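Local coordinates for protein sulfotransferase (Mus musculus, PDB 5X2B) that probably transfers a sulfonate group from the donor PAPS to an acceptor molecule, and binds the spent cofactor adenosine-3'-5'-diphosphate, at residues Ile105-Asn110 against Leu168-Glu173. Sequence-based numbering, arbitrary orientation.
With A3P (adenosine-3'-5'-diphosphate), chain V.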
loop_
_atom_site.group_PDB
_atom_site.type_symbol
_atom_site.label_atom_id
_atom_site.label_comp_id
_atom_site.label_asym_id
_atom_site.label_seq_id
_atom_site.Cartn_x
_atom_site.Cartn_y
_atom_site.Cartn_z
ATOM N N ILE D 105 -3.388 4.250 -8.427
ATOM C CA ILE D 105 -3.006 2.879 -8.491
ATOM C C ILE D 105 -3.150 2.258 -7.120
ATOM O O ILE D 105 -2.442 2.635 -6.162
ATOM C CB ILE D 105 -1.545 2.743 -8.879
ATOM C CG1 ILE D 105 -1.350 3.228 -10.301
ATOM C CG2 ILE D 105 -1.117 1.277 -8.756
ATOM C CD1 ILE D 105 0.082 3.120 -10.754
ATOM N N TYR D 106 -4.075 1.303 -7.021
ATOM C CA TYR D 106 -4.415 0.688 -5.729
ATOM C C TYR D 106 -3.904 -0.727 -5.746
ATOM O O TYR D 106 -4.414 -1.552 -6.516
ATOM C CB TYR D 106 -5.933 0.697 -5.450
ATOM C CG TYR D 106 -6.286 0.166 -4.067
ATOM C CD1 TYR D 106 -6.640 -1.160 -3.886
ATOM C CD2 TYR D 106 -6.248 0.976 -2.957
ATOM C CE1 TYR D 106 -6.940 -1.655 -2.627
ATOM C CE2 TYR D 106 -6.516 0.504 -1.718
ATOM C CZ TYR D 106 -6.869 -0.811 -1.552
ATOM O OH TYR D 106 -7.173 -1.326 -0.322
ATOM N N ILE D 107 -2.892 -1.013 -4.924
ATOM C CA ILE D 107 -2.396 -2.369 -4.885
ATOM C C ILE D 107 -2.997 -3.173 -3.703
ATOM O O ILE D 107 -3.053 -2.715 -2.578
ATOM C CB ILE D 107 -0.852 -2.403 -5.033
ATOM C CG1 ILE D 107 -0.405 -3.861 -5.044
ATOM C CG2 ILE D 107 -0.148 -1.478 -4.020
ATOM C CD1 ILE D 107 0.997 -4.063 -5.588
ATOM N N VAL D 108 -3.523 -4.351 -4.020
ATOM C CA VAL D 108 -4.227 -5.214 -3.063
ATOM C C VAL D 108 -3.677 -6.647 -2.987
ATOM O O VAL D 108 -3.270 -7.210 -3.997
ATOM C CB VAL D 108 -5.682 -5.345 -3.446
ATOM C CG1 VAL D 108 -5.797 -6.211 -4.635
ATOM C CG2 VAL D 108 -6.473 -5.903 -2.292
ATOM N N ARG D 109 -3.680 -7.220 -1.784
ATOM C CA ARG D 109 -3.107 -8.544 -1.520
ATOM C C ARG D 109 -4.055 -9.369 -0.715
ATOM O O ARG D 109 -4.772 -8.843 0.122
ATOM C CB ARG D 109 -1.839 -8.407 -0.689
ATOM C CG ARG D 109 -1.075 -9.663 -0.574
ATOM C CD ARG D 109 0.219 -9.355 0.089
ATOM N NE ARG D 109 1.068 -10.533 0.091
ATOM C CZ ARG D 109 2.141 -10.639 0.850
ATOM N NH1 ARG D 109 2.467 -9.649 1.661
ATOM N NH2 ARG D 109 2.877 -11.732 0.806
ATOM N N ASN D 110 -4.041 -10.666 -0.939
ATOM C CA ASN D 110 -5.020 -11.489 -0.287
ATOM C C ASN D 110 -4.837 -11.264 1.163
ATOM O O ASN D 110 -3.731 -11.058 1.622
ATOM C CB ASN D 110 -4.901 -12.959 -0.642
ATOM C CG ASN D 110 -3.942 -13.679 0.211
ATOM O OD1 ASN D 110 -4.225 -14.015 1.353
ATOM N ND2 ASN D 110 -2.794 -13.970 -0.350
ATOM N N LEU D 168 -7.021 2.282 -11.059
ATOM C CA LEU D 168 -6.563 0.972 -11.517
ATOM C C LEU D 168 -6.135 0.025 -10.401
ATOM O O LEU D 168 -5.286 0.337 -9.586
ATOM C CB LEU D 168 -5.391 1.108 -12.486
ATOM C CG LEU D 168 -4.641 -0.187 -12.843
ATOM C CD1 LEU D 168 -5.351 -1.013 -13.893
ATOM C CD2 LEU D 168 -3.253 0.178 -13.324
ATOM N N PHE D 169 -6.714 -1.166 -10.418
ATOM C CA PHE D 169 -6.417 -2.162 -9.426
ATOM C C PHE D 169 -5.367 -3.116 -9.910
ATOM O O PHE D 169 -5.417 -3.588 -11.039
ATOM C CB PHE D 169 -7.692 -2.923 -9.061
ATOM C CG PHE D 169 -8.428 -2.325 -7.906
ATOM C CD1 PHE D 169 -9.069 -1.102 -8.026
ATOM C CD2 PHE D 169 -8.472 -2.957 -6.685
ATOM C CE1 PHE D 169 -9.747 -0.533 -6.948
ATOM C CE2 PHE D 169 -9.157 -2.369 -5.583
ATOM C CZ PHE D 169 -9.777 -1.170 -5.728
ATOM N N ILE D 170 -4.420 -3.400 -9.026
ATOM C CA ILE D 170 -3.353 -4.335 -9.297
ATOM C C ILE D 170 -3.203 -5.302 -8.141
ATOM O O ILE D 170 -3.394 -4.901 -6.989
ATOM C CB ILE D 170 -2.031 -3.589 -9.432
ATOM C CG1 ILE D 170 -2.060 -2.669 -10.664
ATOM C CG2 ILE D 170 -0.889 -4.583 -9.477
ATOM C CD1 ILE D 170 -1.937 -3.377 -11.973
ATOM N N PHE D 171 -2.816 -6.550 -8.439
ATOM C CA PHE D 171 -2.670 -7.597 -7.415
ATOM C C PHE D 171 -1.237 -8.009 -7.152
ATOM O O PHE D 171 -0.464 -8.213 -8.070
ATOM C CB PHE D 171 -3.462 -8.844 -7.797
ATOM C CG PHE D 171 -4.935 -8.643 -7.777
ATOM C CD1 PHE D 171 -5.710 -9.051 -6.690
ATOM C CD2 PHE D 171 -5.540 -8.020 -8.833
ATOM C CE1 PHE D 171 -7.043 -8.833 -6.672
ATOM C CE2 PHE D 171 -6.873 -7.821 -8.822
ATOM C CZ PHE D 171 -7.632 -8.218 -7.736
ATOM N N TYR D 172 -0.905 -8.160 -5.884
ATOM C CA TYR D 172 0.399 -8.625 -5.481
ATOM C C TYR D 172 0.681 -9.942 -6.147
ATOM O O TYR D 172 1.712 -10.170 -6.771
ATOM C CB TYR D 172 0.364 -8.829 -3.984
ATOM C CG TYR D 172 1.639 -9.346 -3.419
ATOM C CD1 TYR D 172 2.582 -8.482 -2.904
ATOM C CD2 TYR D 172 1.923 -10.695 -3.417
ATOM C CE1 TYR D 172 3.788 -8.961 -2.380
ATOM C CE2 TYR D 172 3.105 -11.173 -2.897
ATOM C CZ TYR D 172 4.041 -10.288 -2.380
ATOM O OH TYR D 172 5.238 -10.723 -1.862
ATOM N N GLU D 173 -0.270 -10.829 -5.973
ATOM C CA GLU D 173 -0.146 -12.177 -6.459
ATOM C C GLU D 173 0.101 -12.139 -7.979
ATOM O O GLU D 173 0.903 -12.891 -8.534
ATOM C CB GLU D 173 -1.415 -12.946 -6.074
ATOM C CG GLU D 173 -1.582 -13.185 -4.560
ATOM C CD GLU D 173 -2.049 -11.969 -3.810
ATOM O OE1 GLU D 173 -2.490 -10.989 -4.448
ATOM O OE2 GLU D 173 -1.962 -11.963 -2.580
HETATM P P1 A3P V . 6.331 -10.535 3.382
HETATM O O1P A3P V . 7.610 -11.011 2.871
HETATM O O2P A3P V . 6.411 -10.242 4.754
HETATM O O3P A3P V . 5.282 -11.423 3.130
HETATM P P2 A3P V . 4.705 -3.205 1.668
HETATM O O4P A3P V . 5.047 -3.051 3.083
HETATM O O5P A3P V . 3.370 -2.864 1.375
HETATM O O6P A3P V . 5.690 -2.624 0.739
HETATM O "O5'" A3P V . 4.817 -4.790 1.443
HETATM C "C5'" A3P V . 5.784 -5.690 2.014
HETATM C "C4'" A3P V . 5.518 -7.138 1.713
HETATM O "O4'" A3P V . 5.774 -7.301 0.363
HETATM C "C3'" A3P V . 6.465 -8.049 2.423
HETATM O "O3'" A3P V . 5.855 -9.320 2.518
HETATM C "C2'" A3P V . 7.607 -8.098 1.466
HETATM O "O2'" A3P V . 8.434 -9.218 1.689
HETATM C "C1'" A3P V . 6.873 -8.133 0.165
HETATM N N9 A3P V . 7.704 -7.705 -0.962
HETATM C C8 A3P V . 8.534 -6.674 -0.958
HETATM N N7 A3P V . 9.136 -6.530 -2.107
HETATM C C5 A3P V . 8.746 -7.475 -2.906
HETATM C C6 A3P V . 9.038 -7.866 -4.292
HETATM N N6 A3P V . 9.928 -7.201 -5.052
HETATM N N1 A3P V . 8.393 -8.920 -4.768
HETATM C C2 A3P V . 7.525 -9.600 -4.042
HETATM N N3 A3P V . 7.214 -9.282 -2.796
HETATM C C4 A3P V . 7.770 -8.246 -2.167
#
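R109 and Y172 both turn CG away from their own backbone N (chi1 -170° and 178°), and because the arginine chain stays extended through CG, CD and NE, the two side chains run alongside one another toward the bound adenosine-3'-5'-diphosphate. The guanidinium lies flat on the tyrosine, planes 23° apart, with CZ of R109 3.9 Å from the Y172 ring centroid, a cation-pi contact to which CD adds a CH-pi touch on the same ring. Beyond the stack each group reaches the nucleotide weakly: NH2 of R109 meets phosphate oxygen O3P in the guanidinium plane at 3.4 Å, and Y172 OH donates to adenine N3. K40 O holds R109 NH1, so the arginine is anchored from the protein side as well. With an alanine at Y172, the ring and hydroxyl gone, the guanidinium would probably be freer to turn, held less firmly on this side, and adenine N3 is likely to be left without this partner.

E173, bent at chi2, brings OE2 across to N110, where it accepts from the backbone N at 2.9 Å and from ND2 at 3.1 Å, both from one face of the carboxylate. ND2 also bonds D113, while the N110 side chain caps the start of helix 111-124. Behind this polar end, the strands pair in parallel: V108 N bonds I170 O at 3.0 Å, and V108 O receives Y172 N. Under helix 151-159, Y106 CB sits over the centre of the F169 ring, 4.2 Å from its centroid; V108 CG1 makes a CH-pi contact over one face of F171, shifted toward CD1 and CE1. R109, just past strand 103-108, and Y172, opening helix 172-177, line the cofactor pocket at the C-terminal edge of the parallel sheet, as in the P-loop-like alpha/beta fold of cytosolic sulfotransferases.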